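Local coordinates for Alr1585 protein (Nostoc sp., PDB 5C2I), which is a haem-containing DyP-type (dye-decolorizing) peroxidase that probably oxidises its substrates with hydrogen peroxide, at residues Ser43-Leu48 / Gly383-Cys388; Leu142-Glu147 / His181-Phe186; Val152-Asp157 / Gln164-Ile169. The protein carries 1 engineered substitution. All coordinates share one frame; numbering follows the deposited sequence.

Interaction 1 (Ser43-Leu48 / Gly383-Cys388); sequences SVHLFL and GLLFLC. With HEM (protoporphyrin IX containing Fe), chain E.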
loop_
_atom_site.group_PDB
_atom_site.type_symbol
_atom_site.label_atom_id
_atom_site.label_comp_id
_atom_site.label_asym_id
_atom_site.label_seq_id
_atom_site.Cartn_x
_atom_site.Cartn_y
_atom_site.Cartn_z
ATOM N N SER A 43 -18.349 -5.588 -10.440
ATOM C CA SER A 43 -19.661 -5.969 -10.852
ATOM C C SER A 43 -19.676 -7.383 -11.393
ATOM O O SER A 43 -18.618 -7.956 -11.737
ATOM C CB SER A 43 -20.176 -4.988 -11.877
ATOM O OG SER A 43 -19.383 -5.049 -12.996
ATOM N N VAL A 44 -20.870 -7.946 -11.368
ATOM C CA VAL A 44 -21.118 -9.271 -11.957
ATOM C C VAL A 44 -22.239 -9.091 -12.958
ATOM O O VAL A 44 -23.277 -8.467 -12.656
ATOM C CB VAL A 44 -21.475 -10.319 -10.895
ATOM C CG1 VAL A 44 -21.848 -11.657 -11.518
ATOM C CG2 VAL A 44 -20.324 -10.493 -9.882
ATOM N N HIS A 45 -22.025 -9.644 -14.140
ATOM C CA HIS A 45 -23.001 -9.634 -15.217
ATOM C C HIS A 45 -23.411 -11.073 -15.479
ATOM O O HIS A 45 -22.559 -11.894 -15.831
ATOM C CB HIS A 45 -22.368 -9.061 -16.489
ATOM C CG HIS A 45 -21.931 -7.641 -16.363
ATOM N ND1 HIS A 45 -21.079 -7.062 -17.276
ATOM C CD2 HIS A 45 -22.174 -6.699 -15.417
ATOM C CE1 HIS A 45 -20.860 -5.807 -16.921
ATOM N NE2 HIS A 45 -21.499 -5.572 -15.791
ATOM N N LEU A 46 -24.696 -11.383 -15.279
ATOM C CA LEU A 46 -25.238 -12.722 -15.542
ATOM C C LEU A 46 -26.215 -12.653 -16.699
ATOM O O LEU A 46 -27.260 -12.000 -16.611
ATOM C CB LEU A 46 -25.918 -13.271 -14.306
ATOM C CG LEU A 46 -25.154 -13.299 -13.010
ATOM C CD1 LEU A 46 -26.053 -13.737 -11.852
ATOM C CD2 LEU A 46 -23.932 -14.204 -13.139
ATOM N N PHE A 47 -25.870 -13.327 -17.790
ATOM C CA PHE A 47 -26.720 -13.389 -18.959
ATOM C C PHE A 47 -27.574 -14.631 -18.866
ATOM O O PHE A 47 -27.063 -15.728 -18.623
ATOM C CB PHE A 47 -25.895 -13.425 -20.243
ATOM C CG PHE A 47 -25.195 -12.134 -20.524
ATOM C CD1 PHE A 47 -23.950 -11.861 -19.963
ATOM C CD2 PHE A 47 -25.781 -11.195 -21.305
ATOM C CE1 PHE A 47 -23.301 -10.655 -20.210
ATOM C CE2 PHE A 47 -25.173 -9.967 -21.529
ATOM C CZ PHE A 47 -23.926 -9.707 -21.010
ATOM N N LEU A 48 -28.871 -14.460 -19.061
ATOM C CA LEU A 48 -29.842 -15.487 -18.811
ATOM C C LEU A 48 -30.617 -15.900 -20.010
ATOM O O LEU A 48 -30.960 -15.084 -20.837
ATOM C CB LEU A 48 -30.871 -14.989 -17.796
ATOM C CG LEU A 48 -30.335 -14.375 -16.529
ATOM C CD1 LEU A 48 -31.532 -13.980 -15.647
ATOM C CD2 LEU A 48 -29.423 -15.335 -15.777
ATOM N N GLY A 383 -10.143 -6.850 -22.133
ATOM C CA GLY A 383 -10.779 -5.723 -22.833
ATOM C C GLY A 383 -11.797 -4.940 -22.071
ATOM O O GLY A 383 -11.678 -4.752 -20.847
ATOM N N LEU A 384 -12.767 -4.410 -22.811
ATOM C CA LEU A 384 -13.759 -3.539 -22.307
ATOM C C LEU A 384 -15.115 -4.182 -22.425
ATOM O O LEU A 384 -15.525 -4.618 -23.510
ATOM C CB LEU A 384 -13.770 -2.208 -23.105
ATOM C CG LEU A 384 -14.635 -1.091 -22.521
ATOM C CD1 LEU A 384 -13.968 -0.516 -21.272
ATOM C CD2 LEU A 384 -14.885 0.014 -23.562
ATOM N N LEU A 385 -15.836 -4.209 -21.293
ATOM C CA LEU A 385 -17.268 -4.519 -21.332
ATOM C C LEU A 385 -17.973 -3.205 -21.594
ATOM O O LEU A 385 -18.126 -2.367 -20.678
ATOM C CB LEU A 385 -17.744 -5.182 -20.045
ATOM C CG LEU A 385 -16.954 -6.446 -19.672
ATOM C CD1 LEU A 385 -17.397 -6.954 -18.304
ATOM C CD2 LEU A 385 -17.101 -7.520 -20.738
ATOM N N PHE A 386 -18.281 -2.969 -22.861
ATOM C CA PHE A 386 -18.861 -1.705 -23.314
ATOM C C PHE A 386 -20.351 -1.708 -23.055
ATOM O O PHE A 386 -21.076 -2.544 -23.609
ATOM C CB PHE A 386 -18.580 -1.502 -24.814
ATOM C CG PHE A 386 -19.156 -0.245 -25.382
ATOM C CD1 PHE A 386 -18.442 0.955 -25.307
ATOM C CD2 PHE A 386 -20.453 -0.241 -25.936
ATOM C CE1 PHE A 386 -18.966 2.125 -25.852
ATOM C CE2 PHE A 386 -20.983 0.934 -26.478
ATOM C CZ PHE A 386 -20.248 2.126 -26.415
ATOM N N LEU A 387 -20.803 -0.816 -22.185
ATOM C CA LEU A 387 -22.245 -0.616 -21.954
ATOM C C LEU A 387 -22.559 0.840 -22.209
ATOM O O LEU A 387 -21.825 1.699 -21.732
ATOM C CB LEU A 387 -22.629 -0.924 -20.509
ATOM C CG LEU A 387 -22.709 -2.402 -20.076
ATOM C CD1 LEU A 387 -21.315 -2.990 -19.883
ATOM C CD2 LEU A 387 -23.471 -2.493 -18.766
ATOM N N CYS A 388 -23.633 1.121 -22.940
ATOM C CA CYS A 388 -24.110 2.485 -23.019
ATOM C C CYS A 388 -25.630 2.535 -23.073
ATOM O O CYS A 388 -26.271 1.575 -23.529
ATOM C CB CYS A 388 -23.475 3.234 -24.188
ATOM S SG CYS A 388 -24.096 2.825 -25.835
HETATM C CHA HEM E . -14.233 8.520 -25.468
HETATM C CHB HEM E . -11.528 4.529 -25.414
HETATM C CHC HEM E . -15.077 2.118 -27.653
HETATM C CHD HEM E . -17.637 6.187 -27.909
HETATM C C1A HEM E . -13.175 7.647 -25.276
HETATM C C2A HEM E . -11.922 7.995 -24.690
HETATM C C3A HEM E . -11.168 6.874 -24.677
HETATM C C4A HEM E . -11.957 5.839 -25.225
HETATM C CMA HEM E . -9.775 6.703 -24.132
HETATM C CAA HEM E . -11.484 9.368 -24.162
HETATM C CBA HEM E . -11.812 9.710 -22.706
HETATM C CGA HEM E . -13.305 9.690 -22.525
HETATM O O1A HEM E . -14.029 10.688 -22.812
HETATM O O2A HEM E . -13.823 8.660 -22.090
HETATM C C1B HEM E . -12.304 3.522 -25.987
HETATM C C2B HEM E . -11.884 2.152 -26.109
HETATM C C3B HEM E . -12.869 1.478 -26.683
HETATM C C4B HEM E . -13.901 2.473 -26.983
HETATM C CMB HEM E . -10.583 1.615 -25.625
HETATM C CAB HEM E . -13.025 0.035 -26.995
HETATM C CBB HEM E . -12.374 -0.948 -26.347
HETATM C C1C HEM E . -16.090 3.035 -27.977
HETATM C C2C HEM E . -17.196 2.782 -28.762
HETATM C C3C HEM E . -17.907 3.951 -28.851
HETATM C C4C HEM E . -17.224 4.902 -28.085
HETATM C CMC HEM E . -17.614 1.475 -29.370
HETATM C CAC HEM E . -19.128 4.247 -29.600
HETATM C CBC HEM E . -19.552 3.706 -30.715
HETATM C C1D HEM E . -16.919 7.101 -27.139
HETATM C C2D HEM E . -17.431 8.446 -26.899
HETATM C C3D HEM E . -16.476 9.113 -26.266
HETATM C C4D HEM E . -15.392 8.124 -26.079
HETATM C CMD HEM E . -18.777 9.022 -27.307
HETATM C CAD HEM E . -16.561 10.528 -25.771
HETATM C CBD HEM E . -16.169 11.568 -26.828
HETATM C CGD HEM E . -16.326 12.941 -26.259
HETATM O O1D HEM E . -15.336 13.667 -26.306
HETATM O O2D HEM E . -17.423 13.361 -25.755
HETATM N NA HEM E . -13.157 6.343 -25.670
HETATM N NB HEM E . -13.448 3.660 -26.580
HETATM N NC HEM E . -16.053 4.357 -27.641
HETATM N ND HEM E . -15.665 6.966 -26.702
HETATM FE FE HEM E . -14.581 5.372 -26.673
HETATM O O HOH W 1 -15.625 4.559 -24.746
#

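Interaction 2 (Leu142-Glu147 / His181-Phe186); sequences LGFQSE and HREDGF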
loop_
_atom_site.group_PDB
_atom_site.type_symbol
_atom_site.label_atom_id
_atom_site.label_comp_id
_atom_site.label_asym_id
_atom_site.label_seq_id
_atom_site.Cartn_x
_atom_site.Cartn_y
_atom_site.Cartn_z
ATOM N N LEU A 142 -18.762 -18.221 -27.114
ATOM C CA LEU A 142 -19.893 -19.165 -27.028
ATOM C C LEU A 142 -21.078 -18.650 -26.218
ATOM O O LEU A 142 -22.212 -18.760 -26.657
ATOM C CB LEU A 142 -19.429 -20.506 -26.439
ATOM C CG LEU A 142 -18.528 -21.368 -27.325
ATOM C CD1 LEU A 142 -17.886 -22.481 -26.498
ATOM C CD2 LEU A 142 -19.333 -21.963 -28.487
ATOM N N GLY A 143 -20.812 -18.048 -25.066
ATOM C CA GLY A 143 -21.880 -17.516 -24.212
ATOM C C GLY A 143 -22.851 -16.579 -24.954
ATOM O O GLY A 143 -24.076 -16.642 -24.770
ATOM N N PHE A 144 -22.311 -15.749 -25.843
ATOM C CA PHE A 144 -23.115 -14.785 -26.547
ATOM C C PHE A 144 -23.834 -15.359 -27.754
ATOM O O PHE A 144 -24.684 -14.691 -28.312
ATOM C CB PHE A 144 -22.252 -13.582 -26.955
ATOM C CG PHE A 144 -21.739 -12.776 -25.777
ATOM C CD1 PHE A 144 -22.594 -11.960 -25.055
ATOM C CD2 PHE A 144 -20.426 -12.880 -25.368
ATOM C CE1 PHE A 144 -22.133 -11.236 -23.984
ATOM C CE2 PHE A 144 -19.961 -12.160 -24.286
ATOM C CZ PHE A 144 -20.820 -11.342 -23.586
ATOM N N GLN A 145 -23.482 -16.582 -28.172
ATOM C CA GLN A 145 -24.165 -17.201 -29.290
ATOM C C GLN A 145 -25.529 -17.744 -28.928
ATOM O O GLN A 145 -26.333 -18.014 -29.805
ATOM C CB GLN A 145 -23.303 -18.293 -29.919
ATOM C CG GLN A 145 -22.033 -17.698 -30.541
ATOM C CD GLN A 145 -21.262 -18.667 -31.392
ATOM O OE1 GLN A 145 -21.845 -19.514 -32.039
ATOM N NE2 GLN A 145 -19.944 -18.568 -31.374
ATOM N N SER A 146 -25.782 -17.950 -27.645
ATOM C CA SER A 146 -27.100 -18.401 -27.182
ATOM C C SER A 146 -28.127 -17.303 -27.373
ATOM O O SER A 146 -27.778 -16.142 -27.483
ATOM C CB SER A 146 -27.048 -18.730 -25.693
ATOM O OG SER A 146 -26.252 -19.898 -25.484
ATOM N N GLU A 147 -29.404 -17.682 -27.396
ATOM C CA GLU A 147 -30.475 -16.716 -27.346
ATOM C C GLU A 147 -30.508 -16.176 -25.894
ATOM O O GLU A 147 -30.660 -16.929 -24.953
ATOM C CB GLU A 147 -31.817 -17.352 -27.717
ATOM C CG GLU A 147 -32.968 -16.369 -27.627
ATOM C CD GLU A 147 -34.297 -16.948 -28.084
ATOM O OE1 GLU A 147 -34.362 -17.404 -29.245
ATOM O OE2 GLU A 147 -35.283 -16.898 -27.301
ATOM N N HIS A 181 -23.875 -17.022 -19.699
ATOM C CA HIS A 181 -22.612 -16.309 -19.703
ATOM C C HIS A 181 -22.474 -15.481 -18.444
ATOM O O HIS A 181 -23.487 -14.969 -17.926
ATOM C CB HIS A 181 -22.506 -15.424 -20.942
ATOM C CG HIS A 181 -21.166 -14.832 -21.117
ATOM N ND1 HIS A 181 -20.045 -15.608 -21.296
ATOM C CD2 HIS A 181 -20.733 -13.557 -21.016
ATOM C CE1 HIS A 181 -18.984 -14.822 -21.380
ATOM N NE2 HIS A 181 -19.375 -13.576 -21.209
ATOM N N ARG A 182 -21.236 -15.353 -17.953
ATOM C CA ARG A 182 -20.926 -14.476 -16.821
ATOM C C ARG A 182 -19.691 -13.632 -17.122
ATOM O O ARG A 182 -18.701 -14.132 -17.669
ATOM C CB ARG A 182 -20.716 -15.285 -15.542
ATOM C CG ARG A 182 -20.280 -14.475 -14.331
ATOM C CD ARG A 182 -20.211 -15.288 -13.036
ATOM N NE ARG A 182 -19.555 -14.546 -11.958
ATOM C CZ ARG A 182 -19.742 -14.724 -10.669
ATOM N NH1 ARG A 182 -20.627 -15.600 -10.200
ATOM N NH2 ARG A 182 -19.044 -13.980 -9.824
ATOM N N GLU A 183 -19.739 -12.378 -16.681
ATOM C CA GLU A 183 -18.556 -11.549 -16.550
ATOM C C GLU A 183 -18.429 -11.022 -15.116
ATOM O O GLU A 183 -19.435 -10.826 -14.403
ATOM C CB GLU A 183 -18.590 -10.381 -17.532
ATOM C CG GLU A 183 -18.624 -10.766 -19.022
ATOM C CD GLU A 183 -17.319 -11.330 -19.556
ATOM O OE1 GLU A 183 -16.243 -11.197 -18.918
ATOM O OE2 GLU A 183 -17.378 -11.931 -20.668
ATOM N N ASP A 184 -17.177 -10.760 -14.723
ATOM C CA ASP A 184 -16.851 -10.097 -13.477
ATOM C C ASP A 184 -16.052 -8.846 -13.842
ATOM O O ASP A 184 -14.852 -8.911 -14.076
ATOM C CB ASP A 184 -16.020 -11.015 -12.581
ATOM C CG ASP A 184 -16.861 -12.104 -11.929
ATOM O OD1 ASP A 184 -17.136 -13.155 -12.586
ATOM O OD2 ASP A 184 -17.290 -11.875 -10.773
ATOM N N GLY A 185 -16.762 -7.736 -13.939
ATOM C CA GLY A 185 -16.191 -6.461 -14.322
ATOM C C GLY A 185 -15.475 -5.793 -13.179
ATOM O O GLY A 185 -15.791 -5.990 -12.001
ATOM N N PHE A 186 -14.466 -5.011 -13.531
ATOM C CA PHE A 186 -13.696 -4.267 -12.549
ATOM C C PHE A 186 -13.206 -2.952 -13.144
ATOM O O PHE A 186 -13.260 -2.745 -14.365
ATOM C CB PHE A 186 -12.519 -5.096 -12.025
ATOM C CG PHE A 186 -11.533 -5.493 -13.081
ATOM C CD1 PHE A 186 -10.452 -4.666 -13.382
ATOM C CD2 PHE A 186 -11.688 -6.651 -13.771
ATOM C CE1 PHE A 186 -9.542 -5.039 -14.366
ATOM C CE2 PHE A 186 -10.775 -7.032 -14.755
ATOM C CZ PHE A 186 -9.710 -6.215 -15.045
#

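Interaction 3 (Val152-Asp157 / Gln164-Ile169); sequences VLIADD and QIVNQI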
loop_
_atom_site.group_PDB
_atom_site.type_symbol
_atom_site.label_atom_id
_atom_site.label_comp_id
_atom_site.label_asym_id
_atom_site.label_seq_id
_atom_site.Cartn_x
_atom_site.Cartn_y
_atom_site.Cartn_z
ATOM N N VAL A 152 -28.751 -9.759 -15.673
ATOM C CA VAL A 152 -28.719 -9.301 -14.295
ATOM C C VAL A 152 -27.354 -8.639 -14.037
ATOM O O VAL A 152 -26.304 -9.225 -14.297
ATOM C CB VAL A 152 -28.913 -10.486 -13.356
ATOM C CG1 VAL A 152 -28.824 -10.068 -11.919
ATOM C CG2 VAL A 152 -30.255 -11.139 -13.619
ATOM N N LEU A 153 -27.370 -7.444 -13.456
ATOM C CA LEU A 153 -26.130 -6.728 -13.124
ATOM C C LEU A 153 -26.164 -6.472 -11.620
ATOM O O LEU A 153 -27.099 -5.859 -11.115
ATOM C CB LEU A 153 -26.046 -5.425 -13.920
ATOM C CG LEU A 153 -24.810 -4.517 -13.723
ATOM C CD1 LEU A 153 -24.683 -3.590 -14.941
ATOM C CD2 LEU A 153 -24.887 -3.694 -12.441
ATOM N N ILE A 154 -25.135 -6.946 -10.914
ATOM C CA ILE A 154 -24.973 -6.717 -9.487
ATOM C C ILE A 154 -23.598 -6.136 -9.209
ATOM O O ILE A 154 -22.615 -6.603 -9.778
ATOM C CB ILE A 154 -25.107 -8.030 -8.674
ATOM C CG1 ILE A 154 -26.420 -8.740 -9.042
ATOM C CG2 ILE A 154 -25.175 -7.723 -7.174
ATOM C CD1 ILE A 154 -26.196 -9.839 -10.000
ATOM N N ALA A 155 -23.527 -5.082 -8.392
ATOM C CA ALA A 155 -22.301 -4.368 -8.186
ATOM C C ALA A 155 -22.104 -3.930 -6.742
ATOM O O ALA A 155 -23.060 -3.678 -6.010
ATOM C CB ALA A 155 -22.213 -3.156 -9.154
ATOM N N ASP A 156 -20.851 -3.869 -6.340
ATOM C CA ASP A 156 -20.498 -3.545 -4.990
ATOM C C ASP A 156 -18.991 -3.239 -4.939
ATOM O O ASP A 156 -18.238 -3.757 -5.737
ATOM C CB ASP A 156 -20.782 -4.694 -4.036
ATOM C CG ASP A 156 -20.966 -4.210 -2.592
ATOM O OD1 ASP A 156 -22.095 -3.760 -2.250
ATOM O OD2 ASP A 156 -19.987 -4.179 -1.817
ATOM N N ASP A 157 -18.580 -2.398 -3.985
ATOM C CA ASP A 157 -17.137 -2.161 -3.786
ATOM C C ASP A 157 -16.401 -3.322 -3.103
ATOM O O ASP A 157 -15.198 -3.472 -3.310
ATOM C CB ASP A 157 -16.924 -0.892 -2.966
ATOM C CG ASP A 157 -17.314 0.376 -3.750
ATOM O OD1 ASP A 157 -17.134 0.451 -4.958
ATOM O OD2 ASP A 157 -17.791 1.306 -3.090
ATOM N N GLN A 164 -20.520 -13.493 -2.620
ATOM C CA GLN A 164 -21.419 -14.238 -1.763
ATOM C C GLN A 164 -22.881 -13.951 -2.094
ATOM O O GLN A 164 -23.730 -14.857 -2.142
ATOM C CB GLN A 164 -21.176 -13.964 -0.261
ATOM C CG GLN A 164 -19.723 -14.084 0.198
ATOM C CD GLN A 164 -19.059 -15.416 -0.229
ATOM O OE1 GLN A 164 -19.480 -16.487 0.199
ATOM N NE2 GLN A 164 -17.990 -15.326 -1.008
ATOM N N ILE A 165 -23.183 -12.669 -2.253
ATOM C CA ILE A 165 -24.539 -12.245 -2.513
ATOM C C ILE A 165 -24.985 -12.782 -3.873
ATOM O O ILE A 165 -26.083 -13.291 -4.007
ATOM C CB ILE A 165 -24.653 -10.697 -2.463
ATOM C CG1 ILE A 165 -24.536 -10.277 -1.014
ATOM C CG2 ILE A 165 -26.006 -10.256 -3.020
ATOM C CD1 ILE A 165 -24.321 -8.790 -0.816
ATOM N N VAL A 166 -24.108 -12.712 -4.874
ATOM C CA VAL A 166 -24.414 -13.306 -6.162
ATOM C C VAL A 166 -24.695 -14.826 -6.039
ATOM O O VAL A 166 -25.667 -15.313 -6.602
ATOM C CB VAL A 166 -23.311 -13.047 -7.190
ATOM C CG1 VAL A 166 -23.481 -13.926 -8.410
ATOM C CG2 VAL A 166 -23.334 -11.581 -7.611
ATOM N N ASN A 167 -23.881 -15.551 -5.283
ATOM C CA ASN A 167 -24.087 -16.964 -5.116
ATOM C C ASN A 167 -25.419 -17.280 -4.405
ATOM O O ASN A 167 -26.060 -18.285 -4.710
ATOM C CB ASN A 167 -22.929 -17.633 -4.354
ATOM C CG ASN A 167 -21.672 -17.668 -5.175
ATOM O OD1 ASN A 167 -21.728 -17.571 -6.417
ATOM N ND2 ASN A 167 -20.549 -17.822 -4.524
ATOM N N GLN A 168 -25.830 -16.415 -3.495
ATOM C CA GLN A 168 -27.150 -16.560 -2.897
ATOM C C GLN A 168 -28.269 -16.309 -3.913
ATOM O O GLN A 168 -29.171 -17.123 -4.047
ATOM C CB GLN A 168 -27.300 -15.581 -1.750
ATOM C CG GLN A 168 -28.582 -15.737 -0.963
ATOM C CD GLN A 168 -28.579 -14.861 0.285
ATOM O OE1 GLN A 168 -27.528 -14.409 0.763
ATOM N NE2 GLN A 168 -29.756 -14.602 0.811
ATOM N N ILE A 169 -28.185 -15.200 -4.626
ATOM C CA ILE A 169 -29.170 -14.854 -5.642
ATOM C C ILE A 169 -29.318 -15.980 -6.675
ATOM O O ILE A 169 -30.444 -16.338 -7.060
ATOM C CB ILE A 169 -28.807 -13.520 -6.354
ATOM C CG1 ILE A 169 -29.028 -12.349 -5.400
ATOM C CG2 ILE A 169 -29.565 -13.378 -7.665
ATOM C CD1 ILE A 169 -28.358 -11.089 -5.848
#

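Interaction 1 (Ser43-Leu48 / Gly383-Cys388)
In the buried core between the two antiparallel sheets of this DyP-type peroxidase, the ring of His45 on strand 42-50 meets Leu385 and Leu387 on strand 383-390. The two strands belong to different sheets, and their nearest CA atoms, of His45 and Leu385, are 9.8 Å apart. Side chains fill that gap. His45 ND1 lies 3.8 Å from Leu385 CD1. His45 CE1 is 4.1 Å from Leu387 CD1. Both methyls come at the imidazole obliquely. The imidazole and the two leucine side chains run alongside one another, pointing opposite ways. His45 chi1 is -63°, with CG opposite the carbonyl carbon, and the ring extends toward the second strand. Its ND1 is also hydrogen-bonded to Tyr256 OH, so the ring has a polar anchor inside an apolar setting.

The other side of strand 383-390 faces the haem. Phe386 CE1 is 3.5 Å from haem C2C, and its neighbour CZ is close to C3C. The haem methyl CMC sits 3.8 Å above one face of the Phe386 ring, near the rim. Leu384 CB packs 3.7 Å from CBB of a vinyl group. Both residues lie on the same side of the haem as the water that binds the iron at 2.3 Å. An alanine in place of Phe386 is likely to open a gap beside pyrrole ring C and leave the CMC methyl without its aromatic cover. The DyP fold pairs two ferredoxin-like domains whose sheets pack together, and here strand 383-390 joins that core to the water-bound, distal side of the haem.

Interaction 2 (Leu142-Glu147 / His181-Phe186)
Gly143 and Phe144 of the short, weakly bonded helix 142-145 press on His181 of strand 177-189. This is the tight part of the contact. Gly143 CA lies 3.9 Å from His181 CB. A beta carbon on Gly143 would fall only 2.4 Å from His181 ND1, so the backbone can come this near because residue 143 has no side chain. The Phe144 ring covers the imidazole from the next position. Phe144 CZ is 3.4 Å from His181 CD2, and CE2 is equally near NE2. The ring centroids are 4.4 Å apart and the planes make 50°, which is neither a stack nor an edge-to-face pair.

His181 is fixed in rotation by Glu183, two residues along the strand. NE2 donates to Glu183 OE2 over 2.6 Å at 151°, with the oxygen close to the imidazole plane. NE2 approaches OE2 from the anti side, tilted 35° out of the carboxylate plane. The same OE2 forms a salt bridge with Lys258, so two donors grip it.

Away from this centre the packing is looser. Glu183 OE2 nears the edge of the Phe144 ring only to 4.5 Å from CE2. Leu142 and Gln145 are partly exposed and do not reach the strand. The back of the strand is different again: there Arg182 holds Asp184 side-on through NE and NH2, buried against the second subunit, whose Asn167 also bonds Asp184. On the helix side, His181 and Glu183 form a His-carboxylate hydrogen bond on the sheet of the dimeric alpha+beta barrel domain.

Interaction 3 (Val152-Asp157 / Gln164-Ile169)
Ile154 on strand 150-156 packs against Val166 and Ile169 on helix 159-176. The nearest approach is between Ile154 CB and Val166 CG2, at 4.1 Å. Ile154 CD1 touches the same methyl at the same distance. Val166 CG2 therefore lies against both the root and the end of the isoleucine. The two side chains lean across each other. Ile169 adds a looser contact, with its CD1 4.4 Å from Ile154 CG1. All of this is apolar, and the three residues are buried.

Torsions help to place the groups. In Ile154, chi1 of -53° sets CG1 opposite the carbonyl carbon. The next torsion, at 100°, is away from a staggered value and brings CD1 to Val166. In Val166 the touching methyl, CG2, stands opposite the carbonyl carbon. Ile169 points to the strand, while Val166 leaves the helix to one side and reaches the strand with CG2. One helical turn, with Ile169 N bonded to Ile165 O at 2.9 Å, carries Ile169 to the same side as Ile165. Ile165 also points to the strand but stays farther off.

Further out, Leu162 of the same helix touches Ile154, and Val44 of strand 42-50 touches Val166. On the far side of the helix, Gln164 and Asn167 bond to Asp184 of the second subunit. The helix links strand 150-156 to strand 177-189 in a beta-alpha-beta crossover. It packs on one face of the sheet, where strand 42-50 runs between those two strands and strand 93-98 borders 150-156 on the other side.

All three contacts meet on the sheet that contains strand 42-50. Interactions 1 and 2 are closest, with centres 8 Å apart, and are joined by backbone bonds: His45 N to Glu183 O and Phe47 N to His181 O, both 2.9 Å. Interaction 3 joins interaction 1 from the other edge of the same strand, through Val44 N to Ile154 O at 2.7 Å. Interactions 2 and 3, with centres 16 Å apart, meet where Arg182 NH1 packs on Val166 CG1. Both also touch the second subunit. Of the three, interaction 1 alone includes haem-pocket residues; the Glu183 side chain of interaction 2 is about 13 Å from the haem.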